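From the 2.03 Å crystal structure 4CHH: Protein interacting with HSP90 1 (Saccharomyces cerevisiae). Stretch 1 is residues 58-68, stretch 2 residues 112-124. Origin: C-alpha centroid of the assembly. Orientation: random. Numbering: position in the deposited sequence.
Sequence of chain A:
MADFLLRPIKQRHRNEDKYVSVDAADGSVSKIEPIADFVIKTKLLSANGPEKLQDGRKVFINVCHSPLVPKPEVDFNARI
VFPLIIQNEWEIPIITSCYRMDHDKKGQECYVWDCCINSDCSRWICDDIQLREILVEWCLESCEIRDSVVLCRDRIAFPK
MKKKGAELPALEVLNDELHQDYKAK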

# COMPACT_ATOMS: atom_id res chain seq x y z
N LYS A 58 -12.38 7.96 8.42
CA LYS A 58 -11.17 8.30 7.68
C LYS A 58 -10.26 7.11 7.61
O LYS A 58 -10.13 6.34 8.57
N VAL A 59 -9.63 6.97 6.48
CA VAL A 59 -8.69 5.89 6.22
C VAL A 59 -7.37 6.50 5.78
O VAL A 59 -7.34 7.45 4.98
N PHE A 60 -6.28 5.95 6.29
CA PHE A 60 -4.93 6.34 5.89
C PHE A 60 -4.16 5.13 5.44
O PHE A 60 -4.17 4.09 6.09
N ILE A 61 -3.48 5.28 4.32
CA ILE A 61 -2.63 4.22 3.81
C ILE A 61 -1.20 4.74 3.76
O ILE A 61 -0.94 5.73 3.08
N ASN A 62 -0.29 4.08 4.48
CA ASN A 62 1.12 4.41 4.46
C ASN A 62 1.81 3.69 3.29
O ASN A 62 2.04 2.50 3.38
N VAL A 63 2.13 4.42 2.20
CA VAL A 63 2.88 3.85 1.07
C VAL A 63 4.33 3.92 1.47
O VAL A 63 4.86 4.99 1.78
N CYS A 64 4.94 2.78 1.59
CA CYS A 64 6.28 2.68 2.13
C CYS A 64 7.07 1.67 1.32
O CYS A 64 6.51 1.06 0.41
N HIS A 65 8.36 1.53 1.60
CA HIS A 65 9.16 0.63 0.77
C HIS A 65 10.26 -0.11 1.52
O HIS A 65 10.59 0.21 2.66
N SER A 66 10.79 -1.14 0.87
CA SER A 66 11.91 -1.95 1.33
C SER A 66 12.53 -2.68 0.14
O SER A 66 11.80 -3.11 -0.76
N PRO A 67 13.87 -2.88 0.13
CA PRO A 67 14.48 -3.65 -0.97
C PRO A 67 14.14 -5.15 -0.89
O PRO A 67 14.43 -5.90 -1.83
N LEU A 68 13.46 -5.58 0.19
CA LEU A 68 13.08 -6.97 0.47
C LEU A 68 11.77 -7.40 -0.20
O LEU A 68 11.45 -8.59 -0.21
N VAL A 112 -5.82 2.58 9.61
CA VAL A 112 -4.51 2.73 9.00
C VAL A 112 -3.98 1.38 8.49
O VAL A 112 -3.97 0.40 9.22
N TRP A 113 -3.51 1.37 7.23
CA TRP A 113 -2.84 0.23 6.60
C TRP A 113 -1.49 0.66 6.10
O TRP A 113 -1.34 1.81 5.67
N ASP A 114 -0.54 -0.26 6.06
CA ASP A 114 0.76 0.04 5.44
C ASP A 114 0.81 -0.76 4.14
O ASP A 114 0.43 -1.93 4.15
N CYS A 115 1.23 -0.15 3.05
CA CYS A 115 1.37 -0.82 1.74
C CYS A 115 2.82 -0.66 1.32
O CYS A 115 3.23 0.43 0.93
N CYS A 116 3.61 -1.74 1.44
CA CYS A 116 5.04 -1.74 1.20
C CYS A 116 5.39 -2.28 -0.18
O CYS A 116 4.99 -3.38 -0.55
N ILE A 117 6.16 -1.50 -0.92
CA ILE A 117 6.59 -1.87 -2.27
C ILE A 117 8.11 -1.94 -2.29
O ILE A 117 8.76 -1.51 -1.33
N ASN A 118 8.67 -2.45 -3.39
CA ASN A 118 10.12 -2.49 -3.53
C ASN A 118 10.63 -1.06 -3.62
O ASN A 118 9.99 -0.22 -4.25
N SER A 119 11.79 -0.80 -3.02
CA SER A 119 12.44 0.50 -3.01
C SER A 119 12.69 1.09 -4.42
O SER A 119 12.56 2.30 -4.59
N ASP A 120 13.03 0.24 -5.42
CA ASP A 120 13.24 0.71 -6.80
C ASP A 120 11.93 1.24 -7.37
O ASP A 120 11.93 2.30 -7.99
N CYS A 121 10.81 0.54 -7.10
CA CYS A 121 9.46 0.92 -7.55
C CYS A 121 9.04 2.24 -6.92
O CYS A 121 8.37 3.02 -7.59
N SER A 122 9.46 2.52 -5.67
CA SER A 122 9.17 3.80 -5.00
C SER A 122 9.84 4.96 -5.74
O SER A 122 9.33 6.08 -5.70
N ARG A 123 10.99 4.69 -6.41
CA ARG A 123 11.70 5.71 -7.18
C ARG A 123 11.04 5.92 -8.55
O ARG A 123 10.98 7.04 -9.02
N TRP A 124 10.52 4.86 -9.16
CA TRP A 124 9.82 4.95 -10.46
C TRP A 124 8.61 5.86 -10.36
O TRP A 124 8.36 6.65 -11.27

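Side-chain packing between two parallel strands and the helix that follows the second, a contact burying 864 Å² in all. H65, W113 and C64 have the largest areas covered by the opposing stretch. I61, V63, H65, W113, C115 and I117 direct their side chains to one face of the sheet; F60, N62, C64, V112, D114 and C116 direct theirs to the other. H65 (chi1 p, chi2 93°) reaches past its bridge partner I117 to the start of the helix. Its ND1 hydrogen-bonds S119 OG at 2.7 Å, with S119 (chi1 m) near the plane of the imidazole, at its edge. S122 (chi1 p) lies over one ring face, H65 CD2 to S122 OG 3.6 Å; S122 OG donates to S119 O at 2.7 Å and accepts from R123 NH1 at 3.0 Å, so the groups around the imidazole are themselves linked. W113 (chi1 m, chi2 -99°) extends its indole back along the first strand, where V59 CG1 (V59 chi1 t) meets W113 CZ3 at the ring edge, 3.5 Å away. On the same face, I61 (m, t) sets CG2 3.6 Å from SG of C115 (m). Across the sheet, C64 (p) rests its SG 3.8 Å from CB of C116 (t) and 4.1 Å from CB of D114. On this same face, N62 (m) donates from ND2 to D114 OD1 at 3.0 Å, pairing two buried polar side chains of one bridge; N62 ND2 also lies 3.5 Å from V112 CG1 (V112 chi1 t). F60 (m) touches V112 through CB to CG2, 4.2 Å, while its ring leads away. Farther along, water 1 donates to P67 O (2.7 Å from the water O) and accepts from N118 ND2 (3.1 Å from the water O), while N118 OD1 caps the helix by accepting from D120 N at 2.8 Å.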

# COMPACT_ATOMS: atom_id res chain seq x y z
CB LYS A 58 -10.41 9.48 8.33
CG LYS A 58 -11.08 10.84 8.24
CD LYS A 58 -10.10 11.93 8.69
CE LYS A 58 -10.80 13.16 9.25
NZ LYS A 58 -10.84 14.28 8.27
CB VAL A 59 -9.25 4.87 5.17
CG1 VAL A 59 -8.15 3.90 4.70
CG2 VAL A 59 -10.41 4.07 5.77
CB PHE A 60 -4.17 7.03 7.02
CG PHE A 60 -4.77 8.34 7.45
CD1 PHE A 60 -5.75 8.38 8.43
CD2 PHE A 60 -4.31 9.53 6.91
CE1 PHE A 60 -6.31 9.60 8.84
CE2 PHE A 60 -4.85 10.76 7.34
CZ PHE A 60 -5.85 10.78 8.29
CB ILE A 61 -3.08 3.69 2.42
CG1 ILE A 61 -4.49 3.09 2.47
CG2 ILE A 61 -2.03 2.72 1.86
CD1 ILE A 61 -5.21 2.84 1.05
CB ASN A 62 1.78 4.05 5.81
CG ASN A 62 1.34 4.97 6.94
OD1 ASN A 62 1.27 6.17 6.79
ND2 ASN A 62 0.96 4.42 8.08
CB VAL A 63 2.62 4.53 -0.30
CG1 VAL A 63 3.26 3.73 -1.43
CG2 VAL A 63 1.13 4.72 -0.54
CB CYS A 64 6.19 2.30 3.61
SG CYS A 64 5.15 0.85 3.95
CB HIS A 65 9.76 1.39 -0.44
CG HIS A 65 10.70 2.48 -0.07
ND1 HIS A 65 12.07 2.25 0.02
CD2 HIS A 65 10.45 3.77 0.24
CE1 HIS A 65 12.60 3.41 0.39
NE2 HIS A 65 11.67 4.35 0.53
CB SER A 66 11.46 -2.97 2.38
OG SER A 66 12.49 -3.90 2.68
CB PRO A 67 15.97 -3.39 -0.76
CG PRO A 67 16.10 -3.21 0.74
CD PRO A 67 14.89 -2.43 1.11
CB LEU A 68 12.96 -7.14 2.00
CG LEU A 68 14.19 -7.65 2.76
CD1 LEU A 68 15.38 -6.71 2.65
CD2 LEU A 68 13.86 -7.84 4.22
CB VAL A 112 -3.51 3.39 10.01
CG1 VAL A 112 -2.13 3.59 9.41
CG2 VAL A 112 -4.05 4.71 10.56
CB TRP A 113 -3.63 -0.29 5.38
CG TRP A 113 -4.82 -1.14 5.64
CD1 TRP A 113 -4.86 -2.50 5.58
CD2 TRP A 113 -6.19 -0.70 5.76
NE1 TRP A 113 -6.17 -2.94 5.71
CE2 TRP A 113 -7.00 -1.86 5.81
CE3 TRP A 113 -6.81 0.56 5.83
CZ2 TRP A 113 -8.40 -1.81 5.95
CZ3 TRP A 113 -8.20 0.62 5.96
CH2 TRP A 113 -8.98 -0.55 6.01
CB ASP A 114 1.97 -0.30 6.33
CG ASP A 114 1.95 0.32 7.72
OD1 ASP A 114 1.54 1.48 7.85
OD2 ASP A 114 2.34 -0.38 8.69
CB CYS A 115 0.42 -0.20 0.70
SG CYS A 115 -1.31 -0.71 0.89
CB CYS A 116 5.75 -2.54 2.30
SG CYS A 116 7.53 -2.23 2.42
CB ILE A 117 6.03 -0.88 -3.34
CG1 ILE A 117 6.60 0.58 -3.13
CG2 ILE A 117 4.49 -0.93 -3.38
CD1 ILE A 117 6.23 1.63 -4.19
CB ASN A 118 10.52 -3.29 -4.76
CG ASN A 118 12.00 -3.40 -4.94
OD1 ASN A 118 12.61 -2.57 -5.64
ND2 ASN A 118 12.62 -4.37 -4.26
CB SER A 119 13.76 0.36 -2.27
OG SER A 119 13.45 0.07 -0.92
CB ASP A 120 13.83 -0.39 -7.71
CG ASP A 120 15.22 -0.87 -7.30
OD1 ASP A 120 15.87 -0.20 -6.45
OD2 ASP A 120 15.66 -1.91 -7.83
CB CYS A 121 8.46 -0.19 -7.26
SG CYS A 121 8.90 -1.79 -8.00
CB SER A 122 9.59 3.76 -3.53
OG SER A 122 10.96 4.07 -3.32
CB ARG A 123 13.20 5.36 -7.33
CG ARG A 123 14.03 5.52 -6.02
CD ARG A 123 13.18 5.80 -4.80
NE ARG A 123 13.17 7.19 -4.43
CZ ARG A 123 12.38 7.74 -3.51
NH1 ARG A 123 11.49 7.00 -2.87
NH2 ARG A 123 12.47 9.03 -3.26
CB TRP A 124 9.34 3.56 -10.93
CG TRP A 124 10.39 2.53 -11.21
CD1 TRP A 124 11.70 2.75 -11.51
CD2 TRP A 124 10.19 1.11 -11.31
NE1 TRP A 124 12.35 1.56 -11.70
CE2 TRP A 124 11.45 0.53 -11.61
CE3 TRP A 124 9.07 0.27 -11.17
CZ2 TRP A 124 11.61 -0.85 -11.80
CZ3 TRP A 124 9.23 -1.10 -11.37
CH2 TRP A 124 10.50 -1.65 -11.64
O HOH W 1 15.63 -4.77 -3.94